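Protoporphyrinogen oxidase (Exiguobacterium sibiricum, PDB 3LOV) probably oxidises coproporphyrinogen III to coproporphyrin III with molecular oxygen in heme b biosynthesis, using FAD as cofactor. Local coordinates at residues Ile285-Val290 and Gly439-Gly444; Gln289-Leu294 and Pro300-Leu305; Pro156-Ala161 and Gly199-Gly204. All blocks are in the same frame, centred on the assembly; numbering follows the deposited sequence.

Contact 1 of 3, residues Ile285-Val290 and Gly439-Gly444; sequences IPHPQV and GLAYDG. With FAD (flavin-adenine dinucleotide), chain B.
Val-290 and Tyr-442 reach for each other from opposite directions, and the CG2 methyl of Val-290 ends 3.5 Å from OH of Tyr-442. The phenol lies with one face on its own neighbour: the CB of Ala-441 sits 3.7 Å above the plane, over the ring centre. This Ala-441 CB also approaches the imidazole of His-287 obliquely, 3.7 Å from ND1 of His-287, and so lies between the two rings. The rotation of His-287 about its first torsion (chi1 69°) sets the ring beside Ala-441, while its NE2 is hydrogen-bonded to Leu-305 O. Both segments follow neighbouring strands, 280-283 and 435-437, of the parallel sheet in a Rossmann-type FAD-binding fold, with Pro-286 as N-cap of helix 287-293. A water ties them together, donating to Ile-285 O (2.8 Å) and lying 2.7 Å from Tyr-442 OH, in the plane of the phenol at its edge. The cofactor runs along both segments. Ile-285 CG2 lies over the adenine face, 3.3 Å from C4A of FAD, while Gly-439 passes close to the diphosphate, where a side chain would crowd O1P.

Contact 2 of 3, residues Gln289-Leu294 and Pro300-Leu305; sequences QVVQLL and PELEQL. With FAD (flavin-adenine dinucleotide), chain B.
In Val-291 the CG1 methyl is anti to the backbone N (chi1 169°), which places CG2 beside that N and aims both methyls at helix 300-303. CG2 meets CB of Leu-302 at 3.6 Å, the two side chains sliding past each other in opposite directions. CG1 meets Glu-303 at about a right angle, 3.8 Å from its OE2, so the extended glutamate lies across the valine at the exposed margin. Deeper in, Val-290 adds its CG1, 4.0 Å from CD1 of Leu-302. Through these contacts the short helix 300-303 packs back against helix 287-293 after a six-residue link; on another side, helix 300-303 is tied to helix 417-431 by the salt bridge of Glu-301 with Arg-423. Gln-289 points instead to the cofactor, its chain extended beyond CG. Its amide reads the adenine with two bonds: OE1 accepts from N6A of FAD at 2.8 Å (159°), and NE2 donates to N7A of FAD at 2.9 Å on a more bent path (138°). An alanine here lacks the amide, leaving N6A and N7A of FAD without these two partners, and the adenine is likely to be held less firmly at that edge. The chemistry thus divides: between the helices, apolar contact that sets closeness rather than direction; at Gln-289, a donor-acceptor pair that fixes which way the amide is turned and matches adenine.

Contact 3 of 3, residues Pro156-Ala161 and Gly199-Gly204; sequences PRLGDA and GSLFEG
The guanidinium of Arg-157 is the flat group nearest the partner helix, yet Leu-201 covers neither of its faces: the leucine rests on the aliphatic stem behind it, CD2 lying 4.1 Å from both CB and CD of Arg-157. The N-H groups of Arg-157 are used on other parts of the chain: NE in a salt bridge with Glu-195 OE2, NH1 in a hydrogen bond to Tyr-153 O, and NH2 in a weak one to Arg-142 O. The ring of Phe-202 turns away from this contact and packs on Leu-134 and Leu-135 of helix 124-135. Leu-201 holds its CG anti to the backbone N (chi1 -179°), which points the branch toward segment 156-161; the Leu-201 side chain crosses those of Arg-157 and Leu-158 at about a right angle, with CD2 4.1 Å from CG of Leu-158. Ile-109 of strand 109-110 touches Leu-158 and Leu-201 alike. The contact joins the end of helix 150-158 to the start of helix 201-207 in a mainly helical part of the chain, away from the FAD. Each segment has a break at which one helix gives way to the next. Gly-159, with positive phi (84°), ends one helix and is N-cap of helix 160-172. Gly-199 also has positive phi, and Ser-200 after it is the N-cap of helix 201-207, its OG accepting a weak bond from Glu-203 N at 3.4 Å. The chemistry is a division of labour within one side chain: the methylenes of Arg-157 give Leu-201 an apolar bed, while its buried charge is probably balanced largely by Glu-195 and further satisfied by the backbone carbonyls.

In the fold
Along the chain, contact 3 closes first, bringing 199-204 back to 156-161 over a mostly helical excursion. Contacts 1 and 2 come later and both set out from helix 287-293, sharing Gln-289 and Val-290. Contact 2 makes a short loop to helix 300-303, nested in the long loop of contact 1, which returns only after strand 435-437 and so spans most of the mixed sheet. The centres of contacts 1 and 2 lie about 9 Å apart, both beside FAD, and the two join directly where Leu-305 meets His-287. Contact 3, its centre about 34 Å from that of contact 1, ties together helices remote from the cofactor.

Contact 1 of 3, residues Ile285-Val290 and Gly439-Gly444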
loop_
_atom_site.group_PDB
_atom_site.type_symbol
_atom_site.label_atom_id
_atom_site.label_comp_id
_atom_site.label_asym_id
_atom_site.label_seq_id
_atom_site.Cartn_x
_atom_site.Cartn_y
_atom_site.Cartn_z
ATOM N N ILE A 285 -11.975 -1.473 10.301
ATOM C CA ILE A 285 -12.263 -2.670 9.546
ATOM C C ILE A 285 -12.577 -2.289 8.085
ATOM O O ILE A 285 -12.705 -1.116 7.784
ATOM C CB ILE A 285 -13.465 -3.415 10.129
ATOM C CG1 ILE A 285 -14.762 -2.594 9.968
ATOM C CG2 ILE A 285 -13.181 -3.802 11.576
ATOM C CD1 ILE A 285 -16.018 -3.326 10.521
ATOM N N PRO A 286 -12.666 -3.275 7.192
ATOM C CA PRO A 286 -12.896 -2.911 5.792
ATOM C C PRO A 286 -14.174 -2.075 5.614
ATOM O O PRO A 286 -15.222 -2.374 6.208
ATOM C CB PRO A 286 -13.046 -4.262 5.100
ATOM C CG PRO A 286 -12.239 -5.246 5.942
ATOM C CD PRO A 286 -12.235 -4.687 7.350
ATOM N N HIS A 287 -14.084 -1.077 4.756
ATOM C CA HIS A 287 -15.144 -0.097 4.563
ATOM C C HIS A 287 -16.558 -0.634 4.139
ATOM O O HIS A 287 -17.566 -0.065 4.527
ATOM C CB HIS A 287 -14.639 1.048 3.650
ATOM C CG HIS A 287 -14.405 0.648 2.225
ATOM N ND1 HIS A 287 -13.195 0.162 1.771
ATOM C CD2 HIS A 287 -15.227 0.664 1.150
ATOM C CE1 HIS A 287 -13.291 -0.126 0.488
ATOM N NE2 HIS A 287 -14.500 0.208 0.075
ATOM N N PRO A 288 -16.639 -1.732 3.395
ATOM C CA PRO A 288 -17.989 -2.282 3.140
ATOM C C PRO A 288 -18.672 -2.850 4.395
ATOM O O PRO A 288 -19.888 -2.967 4.414
ATOM C CB PRO A 288 -17.749 -3.413 2.136
ATOM C CG PRO A 288 -16.313 -3.253 1.661
ATOM C CD PRO A 288 -15.582 -2.540 2.766
ATOM N N GLN A 289 -17.906 -3.232 5.413
ATOM C CA GLN A 289 -18.517 -3.591 6.672
ATOM C C GLN A 289 -18.949 -2.352 7.413
ATOM O O GLN A 289 -19.932 -2.402 8.134
ATOM C CB GLN A 289 -17.598 -4.437 7.545
ATOM C CG GLN A 289 -17.197 -5.814 6.956
ATOM C CD GLN A 289 -16.459 -6.602 7.984
ATOM O OE1 GLN A 289 -16.937 -6.732 9.105
ATOM N NE2 GLN A 289 -15.288 -7.114 7.640
ATOM N N VAL A 290 -18.267 -1.224 7.215
ATOM C CA VAL A 290 -18.705 0.050 7.795
ATOM C C VAL A 290 -20.093 0.433 7.304
ATOM O O VAL A 290 -20.988 0.808 8.083
ATOM C CB VAL A 290 -17.690 1.198 7.506
ATOM C CG1 VAL A 290 -18.264 2.548 7.932
ATOM C CG2 VAL A 290 -16.329 0.909 8.195
ATOM N N GLY A 439 -8.078 3.957 8.865
ATOM C CA GLY A 439 -7.568 2.869 8.078
ATOM C C GLY A 439 -7.357 3.160 6.611
ATOM O O GLY A 439 -7.460 4.292 6.144
ATOM N N LEU A 440 -7.069 2.099 5.872
ATOM C CA LEU A 440 -6.532 2.256 4.517
ATOM C C LEU A 440 -7.527 2.779 3.493
ATOM O O LEU A 440 -7.107 3.229 2.420
ATOM C CB LEU A 440 -5.916 0.960 4.038
ATOM C CG LEU A 440 -6.739 -0.146 3.368
ATOM C CD1 LEU A 440 -5.700 -0.988 2.622
ATOM C CD2 LEU A 440 -7.541 -0.994 4.345
ATOM N N ALA A 441 -8.820 2.736 3.824
ATOM C CA ALA A 441 -9.859 3.253 2.906
ATOM C C ALA A 441 -9.799 4.772 2.851
ATOM O O ALA A 441 -10.297 5.406 1.888
ATOM C CB ALA A 441 -11.231 2.864 3.390
ATOM N N TYR A 442 -9.240 5.360 3.918
ATOM C CA TYR A 442 -9.501 6.786 4.191
ATOM C C TYR A 442 -8.432 7.783 3.801
ATOM O O TYR A 442 -8.686 8.662 2.968
ATOM C CB TYR A 442 -9.935 6.969 5.651
ATOM C CG TYR A 442 -11.030 5.978 6.025
ATOM C CD1 TYR A 442 -12.336 6.163 5.575
ATOM C CD2 TYR A 442 -10.759 4.847 6.788
ATOM C CE1 TYR A 442 -13.340 5.258 5.859
ATOM C CE2 TYR A 442 -11.780 3.940 7.104
ATOM C CZ TYR A 442 -13.045 4.126 6.609
ATOM O OH TYR A 442 -14.072 3.235 6.872
ATOM N N ASP A 443 -7.278 7.700 4.448
ATOM C CA ASP A 443 -6.277 8.769 4.398
ATOM C C ASP A 443 -4.921 8.284 3.794
ATOM O O ASP A 443 -3.856 8.718 4.217
ATOM C CB ASP A 443 -6.025 9.297 5.811
ATOM C CG ASP A 443 -7.306 9.653 6.558
ATOM O OD1 ASP A 443 -8.131 10.369 5.991
ATOM O OD2 ASP A 443 -7.463 9.212 7.729
ATOM N N GLY A 444 -4.978 7.370 2.826
ATOM C CA GLY A 444 -3.775 6.800 2.229
ATOM C C GLY A 444 -3.709 5.331 2.553
ATOM O O GLY A 444 -3.984 4.915 3.668
HETATM P PA FAD B . -6.125 -4.491 7.849
HETATM O O1A FAD B . -4.680 -4.856 7.905
HETATM O O2A FAD B . -6.952 -5.019 6.738
HETATM O O5B FAD B . -6.798 -4.911 9.228
HETATM C C5B FAD B . -8.189 -4.993 9.402
HETATM C C4B FAD B . -8.450 -5.813 10.671
HETATM O O4B FAD B . -9.834 -5.764 11.028
HETATM C C3B FAD B . -8.043 -7.259 10.473
HETATM O O3B FAD B . -7.280 -7.744 11.563
HETATM C C2B FAD B . -9.398 -7.930 10.349
HETATM O O2B FAD B . -9.405 -9.235 10.808
HETATM C C1B FAD B . -10.276 -7.076 11.239
HETATM N N9A FAD B . -11.720 -7.148 10.967
HETATM C C8A FAD B . -12.427 -7.299 9.794
HETATM N N7A FAD B . -13.759 -7.306 10.053
HETATM C C5A FAD B . -13.913 -7.163 11.405
HETATM C C6A FAD B . -15.022 -7.080 12.250
HETATM N N6A FAD B . -16.261 -7.110 11.768
HETATM N N1A FAD B . -14.835 -6.934 13.615
HETATM C C2A FAD B . -13.569 -6.826 14.139
HETATM N N3A FAD B . -12.473 -6.881 13.298
HETATM C C4A FAD B . -12.645 -7.066 11.973
HETATM N N1 FAD B . 1.727 -0.591 2.663
HETATM C C2 FAD B . 3.014 -0.146 2.792
HETATM O O2 FAD B . 3.265 0.871 3.454
HETATM N N3 FAD B . 4.030 -0.818 2.162
HETATM C C4 FAD B . 3.807 -1.903 1.395
HETATM O O4 FAD B . 4.760 -2.469 0.892
HETATM C C4X FAD B . 2.518 -2.356 1.217
HETATM N N5 FAD B . 2.286 -3.499 0.468
HETATM C C5X FAD B . 0.971 -3.948 0.325
HETATM C C6 FAD B . 0.706 -5.077 -0.458
HETATM C C7 FAD B . -0.613 -5.537 -0.612
HETATM C C7M FAD B . -0.889 -6.753 -1.446
HETATM C C8 FAD B . -1.673 -4.890 0.048
HETATM C C8M FAD B . -3.115 -5.344 -0.101
HETATM C C9 FAD B . -1.421 -3.775 0.842
HETATM C C9A FAD B . -0.102 -3.286 0.986
HETATM N N10 FAD B . 0.155 -2.163 1.783
HETATM C C10 FAD B . 1.473 -1.700 1.885
HETATM C "C1'" FAD B . -0.924 -1.388 2.500
HETATM C "C2'" FAD B . -1.002 -1.889 3.964
HETATM O "O2'" FAD B . -1.374 -3.217 3.953
HETATM C "C3'" FAD B . -2.008 -1.106 4.819
HETATM O "O3'" FAD B . -1.402 0.155 5.072
HETATM C "C4'" FAD B . -2.351 -1.728 6.197
HETATM O "O4'" FAD B . -2.163 -3.125 6.314
HETATM C "C5'" FAD B . -3.805 -1.500 6.561
HETATM O "O5'" FAD B . -4.021 -1.946 7.876
HETATM P P FAD B . -5.450 -1.760 8.521
HETATM O O1P FAD B . -6.095 -0.457 8.128
HETATM O O2P FAD B . -5.484 -2.083 9.995
HETATM O O3P FAD B . -6.356 -2.903 7.779
HETATM O O HOH W 1 -13.042 1.532 8.749
#

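Contact 2 of 3, residues Gln289-Leu294 and Pro300-Leu305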
loop_
_atom_site.group_PDB
_atom_site.type_symbol
_atom_site.label_atom_id
_atom_site.label_comp_id
_atom_site.label_asym_id
_atom_site.label_seq_id
_atom_site.Cartn_x
_atom_site.Cartn_y
_atom_site.Cartn_z
ATOM N N GLN A 289 -17.906 -3.232 5.413
ATOM C CA GLN A 289 -18.517 -3.591 6.672
ATOM C C GLN A 289 -18.949 -2.352 7.413
ATOM O O GLN A 289 -19.932 -2.402 8.134
ATOM C CB GLN A 289 -17.598 -4.437 7.545
ATOM C CG GLN A 289 -17.197 -5.814 6.956
ATOM C CD GLN A 289 -16.459 -6.602 7.984
ATOM O OE1 GLN A 289 -16.937 -6.732 9.105
ATOM N NE2 GLN A 289 -15.288 -7.114 7.640
ATOM N N VAL A 290 -18.267 -1.224 7.215
ATOM C CA VAL A 290 -18.705 0.050 7.795
ATOM C C VAL A 290 -20.093 0.433 7.304
ATOM O O VAL A 290 -20.988 0.808 8.083
ATOM C CB VAL A 290 -17.690 1.198 7.506
ATOM C CG1 VAL A 290 -18.264 2.548 7.932
ATOM C CG2 VAL A 290 -16.329 0.909 8.195
ATOM N N VAL A 291 -20.276 0.345 6.001
ATOM C CA VAL A 291 -21.555 0.665 5.372
ATOM C C VAL A 291 -22.666 -0.209 5.957
ATOM O O VAL A 291 -23.727 0.308 6.288
ATOM C CB VAL A 291 -21.512 0.445 3.838
ATOM C CG1 VAL A 291 -22.919 0.517 3.236
ATOM C CG2 VAL A 291 -20.518 1.426 3.188
ATOM N N GLN A 292 -22.409 -1.504 6.111
ATOM C CA GLN A 292 -23.431 -2.429 6.607
ATOM C C GLN A 292 -23.735 -2.200 8.090
ATOM O O GLN A 292 -24.877 -2.288 8.496
ATOM C CB GLN A 292 -23.002 -3.871 6.458
ATOM C CG GLN A 292 -23.537 -4.566 5.263
ATOM C CD GLN A 292 -23.342 -6.059 5.390
ATOM O OE1 GLN A 292 -22.253 -6.521 5.745
ATOM N NE2 GLN A 292 -24.395 -6.822 5.122
ATOM N N LEU A 293 -22.697 -1.946 8.889
ATOM C CA LEU A 293 -22.846 -1.712 10.329
ATOM C C LEU A 293 -23.523 -0.387 10.678
ATOM O O LEU A 293 -24.041 -0.226 11.796
ATOM C CB LEU A 293 -21.470 -1.756 11.027
ATOM C CG LEU A 293 -20.751 -3.107 11.128
ATOM C CD1 LEU A 293 -19.333 -2.835 11.600
ATOM C CD2 LEU A 293 -21.450 -4.131 12.029
ATOM N N LEU A 294 -23.521 0.576 9.751
ATOM C CA LEU A 294 -24.102 1.903 10.027
ATOM C C LEU A 294 -25.236 2.228 9.065
ATOM O O LEU A 294 -25.120 3.139 8.249
ATOM C CB LEU A 294 -23.028 2.996 10.002
ATOM C CG LEU A 294 -21.798 2.789 10.892
ATOM C CD1 LEU A 294 -20.677 3.802 10.518
ATOM C CD2 LEU A 294 -22.155 2.852 12.423
ATOM N N PRO A 300 -22.728 6.559 0.124
ATOM C CA PRO A 300 -22.526 6.031 -1.231
ATOM C C PRO A 300 -21.048 6.103 -1.623
ATOM O O PRO A 300 -20.581 5.257 -2.387
ATOM C CB PRO A 300 -23.374 6.969 -2.107
ATOM C CG PRO A 300 -23.484 8.240 -1.317
ATOM C CD PRO A 300 -23.548 7.782 0.122
ATOM N N GLU A 301 -20.333 7.113 -1.107
ATOM C CA GLU A 301 -18.886 7.237 -1.345
ATOM C C GLU A 301 -18.174 5.940 -0.982
ATOM O O GLU A 301 -17.345 5.443 -1.744
ATOM C CB GLU A 301 -18.265 8.376 -0.557
ATOM C CG GLU A 301 -18.796 9.747 -0.911
ATOM C CD GLU A 301 -20.092 10.112 -0.168
ATOM O OE1 GLU A 301 -20.681 9.279 0.546
ATOM O OE2 GLU A 301 -20.493 11.272 -0.249
ATOM N N LEU A 302 -18.538 5.343 0.141
ATOM C CA LEU A 302 -17.951 4.058 0.518
ATOM C C LEU A 302 -18.489 2.879 -0.295
ATOM O O LEU A 302 -17.752 1.932 -0.541
ATOM C CB LEU A 302 -18.125 3.786 2.013
ATOM C CG LEU A 302 -17.313 4.672 2.948
ATOM C CD1 LEU A 302 -17.363 4.074 4.370
ATOM C CD2 LEU A 302 -15.876 4.814 2.505
ATOM N N GLU A 303 -19.765 2.919 -0.708
ATOM C CA GLU A 303 -20.313 1.847 -1.584
ATOM C C GLU A 303 -19.611 1.821 -2.958
ATOM O O GLU A 303 -19.458 0.789 -3.553
ATOM C CB GLU A 303 -21.828 2.015 -1.803
ATOM C CG GLU A 303 -22.646 1.808 -0.544
ATOM C CD GLU A 303 -24.059 2.381 -0.613
ATOM O OE1 GLU A 303 -24.413 3.089 -1.576
ATOM O OE2 GLU A 303 -24.806 2.161 0.350
ATOM N N GLN A 304 -19.217 2.979 -3.453
ATOM C CA GLN A 304 -18.527 3.078 -4.741
ATOM C C GLN A 304 -17.021 3.006 -4.659
ATOM O O GLN A 304 -16.372 3.110 -5.679
ATOM C CB GLN A 304 -18.909 4.409 -5.395
ATOM C CG GLN A 304 -20.383 4.431 -5.769
ATOM C CD GLN A 304 -20.923 5.837 -5.872
ATOM O OE1 GLN A 304 -20.307 6.726 -6.467
ATOM N NE2 GLN A 304 -22.068 6.059 -5.262
ATOM N N LEU A 305 -16.443 2.822 -3.469
ATOM C CA LEU A 305 -14.999 2.665 -3.352
ATOM C C LEU A 305 -14.637 1.220 -3.624
ATOM O O LEU A 305 -14.864 0.343 -2.799
ATOM C CB LEU A 305 -14.521 3.131 -1.968
ATOM C CG LEU A 305 -13.024 3.211 -1.703
ATOM C CD1 LEU A 305 -12.365 4.250 -2.593
ATOM C CD2 LEU A 305 -12.761 3.485 -0.223
HETATM P PA FAD B . -6.125 -4.491 7.849
HETATM O O1A FAD B . -4.680 -4.856 7.905
HETATM O O2A FAD B . -6.952 -5.019 6.738
HETATM O O5B FAD B . -6.798 -4.911 9.228
HETATM C C5B FAD B . -8.189 -4.993 9.402
HETATM C C4B FAD B . -8.450 -5.813 10.671
HETATM O O4B FAD B . -9.834 -5.764 11.028
HETATM C C3B FAD B . -8.043 -7.259 10.473
HETATM O O3B FAD B . -7.280 -7.744 11.563
HETATM C C2B FAD B . -9.398 -7.930 10.349
HETATM O O2B FAD B . -9.405 -9.235 10.808
HETATM C C1B FAD B . -10.276 -7.076 11.239
HETATM N N9A FAD B . -11.720 -7.148 10.967
HETATM C C8A FAD B . -12.427 -7.299 9.794
HETATM N N7A FAD B . -13.759 -7.306 10.053
HETATM C C5A FAD B . -13.913 -7.163 11.405
HETATM C C6A FAD B . -15.022 -7.080 12.250
HETATM N N6A FAD B . -16.261 -7.110 11.768
HETATM N N1A FAD B . -14.835 -6.934 13.615
HETATM C C2A FAD B . -13.569 -6.826 14.139
HETATM N N3A FAD B . -12.473 -6.881 13.298
HETATM C C4A FAD B . -12.645 -7.066 11.973
HETATM N N1 FAD B . 1.727 -0.591 2.663
HETATM C C2 FAD B . 3.014 -0.146 2.792
HETATM O O2 FAD B . 3.265 0.871 3.454
HETATM N N3 FAD B . 4.030 -0.818 2.162
HETATM C C4 FAD B . 3.807 -1.903 1.395
HETATM O O4 FAD B . 4.760 -2.469 0.892
HETATM C C4X FAD B . 2.518 -2.356 1.217
HETATM N N5 FAD B . 2.286 -3.499 0.468
HETATM C C5X FAD B . 0.971 -3.948 0.325
HETATM C C6 FAD B . 0.706 -5.077 -0.458
HETATM C C7 FAD B . -0.613 -5.537 -0.612
HETATM C C7M FAD B . -0.889 -6.753 -1.446
HETATM C C8 FAD B . -1.673 -4.890 0.048
HETATM C C8M FAD B . -3.115 -5.344 -0.101
HETATM C C9 FAD B . -1.421 -3.775 0.842
HETATM C C9A FAD B . -0.102 -3.286 0.986
HETATM N N10 FAD B . 0.155 -2.163 1.783
HETATM C C10 FAD B . 1.473 -1.700 1.885
HETATM C "C1'" FAD B . -0.924 -1.388 2.500
HETATM C "C2'" FAD B . -1.002 -1.889 3.964
HETATM O "O2'" FAD B . -1.374 -3.217 3.953
HETATM C "C3'" FAD B . -2.008 -1.106 4.819
HETATM O "O3'" FAD B . -1.402 0.155 5.072
HETATM C "C4'" FAD B . -2.351 -1.728 6.197
HETATM O "O4'" FAD B . -2.163 -3.125 6.314
HETATM C "C5'" FAD B . -3.805 -1.500 6.561
HETATM O "O5'" FAD B . -4.021 -1.946 7.876
HETATM P P FAD B . -5.450 -1.760 8.521
HETATM O O1P FAD B . -6.095 -0.457 8.128
HETATM O O2P FAD B . -5.484 -2.083 9.995
HETATM O O3P FAD B . -6.356 -2.903 7.779
#

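Contact 3 of 3, residues Pro156-Ala161 and Gly199-Gly204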
loop_
_atom_site.group_PDB
_atom_site.type_symbol
_atom_site.label_atom_id
_atom_site.label_comp_id
_atom_site.label_asym_id
_atom_site.label_seq_id
_atom_site.Cartn_x
_atom_site.Cartn_y
_atom_site.Cartn_z
ATOM N N PRO A 156 -1.028 14.413 -22.294
ATOM C CA PRO A 156 -0.748 15.513 -23.235
ATOM C C PRO A 156 0.702 16.051 -23.204
ATOM O O PRO A 156 1.149 16.656 -24.179
ATOM C CB PRO A 156 -1.743 16.621 -22.819
ATOM C CG PRO A 156 -2.692 15.975 -21.808
ATOM C CD PRO A 156 -2.072 14.734 -21.297
ATOM N N ARG A 157 1.409 15.851 -22.092
ATOM C CA ARG A 157 2.759 16.354 -21.921
ATOM C C ARG A 157 3.812 15.378 -22.391
ATOM O O ARG A 157 4.883 15.797 -22.816
ATOM C CB ARG A 157 3.016 16.715 -20.449
ATOM C CG ARG A 157 2.144 17.891 -19.962
ATOM C CD ARG A 157 2.179 18.130 -18.431
ATOM N NE ARG A 157 1.559 19.413 -18.138
ATOM C CZ ARG A 157 0.241 19.658 -18.219
ATOM N NH1 ARG A 157 -0.635 18.698 -18.510
ATOM N NH2 ARG A 157 -0.213 20.876 -18.030
ATOM N N LEU A 158 3.538 14.081 -22.259
ATOM C CA LEU A 158 4.535 13.040 -22.491
ATOM C C LEU A 158 4.147 12.036 -23.581
ATOM O O LEU A 158 4.985 11.225 -23.996
ATOM C CB LEU A 158 4.815 12.240 -21.200
ATOM C CG LEU A 158 5.331 13.001 -20.008
ATOM C CD1 LEU A 158 5.163 12.115 -18.714
ATOM C CD2 LEU A 158 6.784 13.492 -20.266
ATOM N N GLY A 159 2.889 12.058 -24.011
ATOM C CA GLY A 159 2.388 11.092 -24.976
ATOM C C GLY A 159 1.938 9.760 -24.378
ATOM O O GLY A 159 2.345 9.358 -23.268
ATOM N N ASP A 160 1.104 9.061 -25.135
ATOM C CA ASP A 160 0.472 7.824 -24.660
ATOM C C ASP A 160 1.450 6.689 -24.481
ATOM O O ASP A 160 1.385 5.967 -23.470
ATOM C CB ASP A 160 -0.626 7.365 -25.615
ATOM C CG ASP A 160 -1.780 8.320 -25.691
ATOM O OD1 ASP A 160 -2.208 8.930 -24.671
ATOM O OD2 ASP A 160 -2.322 8.435 -26.798
ATOM N N ALA A 161 2.372 6.534 -25.426
ATOM C CA ALA A 161 3.351 5.466 -25.353
ATOM C C ALA A 161 4.148 5.470 -24.046
ATOM O O ALA A 161 4.316 4.429 -23.399
ATOM C CB ALA A 161 4.328 5.533 -26.580
ATOM N N GLY A 199 8.525 26.325 -15.557
ATOM C CA GLY A 199 7.771 26.650 -16.799
ATOM C C GLY A 199 7.501 25.504 -17.800
ATOM O O GLY A 199 6.765 25.675 -18.761
ATOM N N SER A 200 8.089 24.339 -17.587
ATOM C CA SER A 200 7.782 23.166 -18.412
ATOM C C SER A 200 7.983 21.911 -17.570
ATOM O O SER A 200 8.777 21.938 -16.632
ATOM C CB SER A 200 8.702 23.148 -19.667
ATOM O OG SER A 200 10.049 22.866 -19.334
ATOM N N LEU A 201 7.300 20.807 -17.908
ATOM C CA LEU A 201 7.449 19.570 -17.149
ATOM C C LEU A 201 8.865 18.998 -17.150
ATOM O O LEU A 201 9.375 18.558 -16.094
ATOM C CB LEU A 201 6.446 18.500 -17.627
ATOM C CG LEU A 201 6.568 17.175 -16.826
ATOM C CD1 LEU A 201 6.370 17.405 -15.334
ATOM C CD2 LEU A 201 5.569 16.116 -17.333
ATOM N N PHE A 202 9.494 18.970 -18.331
ATOM C CA PHE A 202 10.886 18.521 -18.485
ATOM C C PHE A 202 11.866 19.283 -17.569
ATOM O O PHE A 202 12.681 18.678 -16.889
ATOM C CB PHE A 202 11.282 18.715 -19.941
ATOM C CG PHE A 202 12.703 18.357 -20.270
ATOM C CD1 PHE A 202 13.151 17.051 -20.153
ATOM C CD2 PHE A 202 13.569 19.312 -20.790
ATOM C CE1 PHE A 202 14.450 16.710 -20.512
ATOM C CE2 PHE A 202 14.874 18.979 -21.162
ATOM C CZ PHE A 202 15.316 17.680 -21.019
ATOM N N GLU A 203 11.761 20.603 -17.522
ATOM C CA GLU A 203 12.648 21.394 -16.640
ATOM C C GLU A 203 12.212 21.329 -15.173
ATOM O O GLU A 203 13.019 21.515 -14.259
ATOM C CB GLU A 203 12.744 22.838 -17.116
ATOM C CG GLU A 203 13.435 23.011 -18.509
ATOM C CD GLU A 203 14.947 22.759 -18.558
ATOM O OE1 GLU A 203 15.574 22.488 -17.517
ATOM O OE2 GLU A 203 15.521 22.855 -19.676
ATOM N N GLY A 204 10.948 21.029 -14.940
ATOM C CA GLY A 204 10.490 20.785 -13.578
ATOM C C GLY A 204 11.100 19.518 -13.009
ATOM O O GLY A 204 11.592 19.510 -11.875
#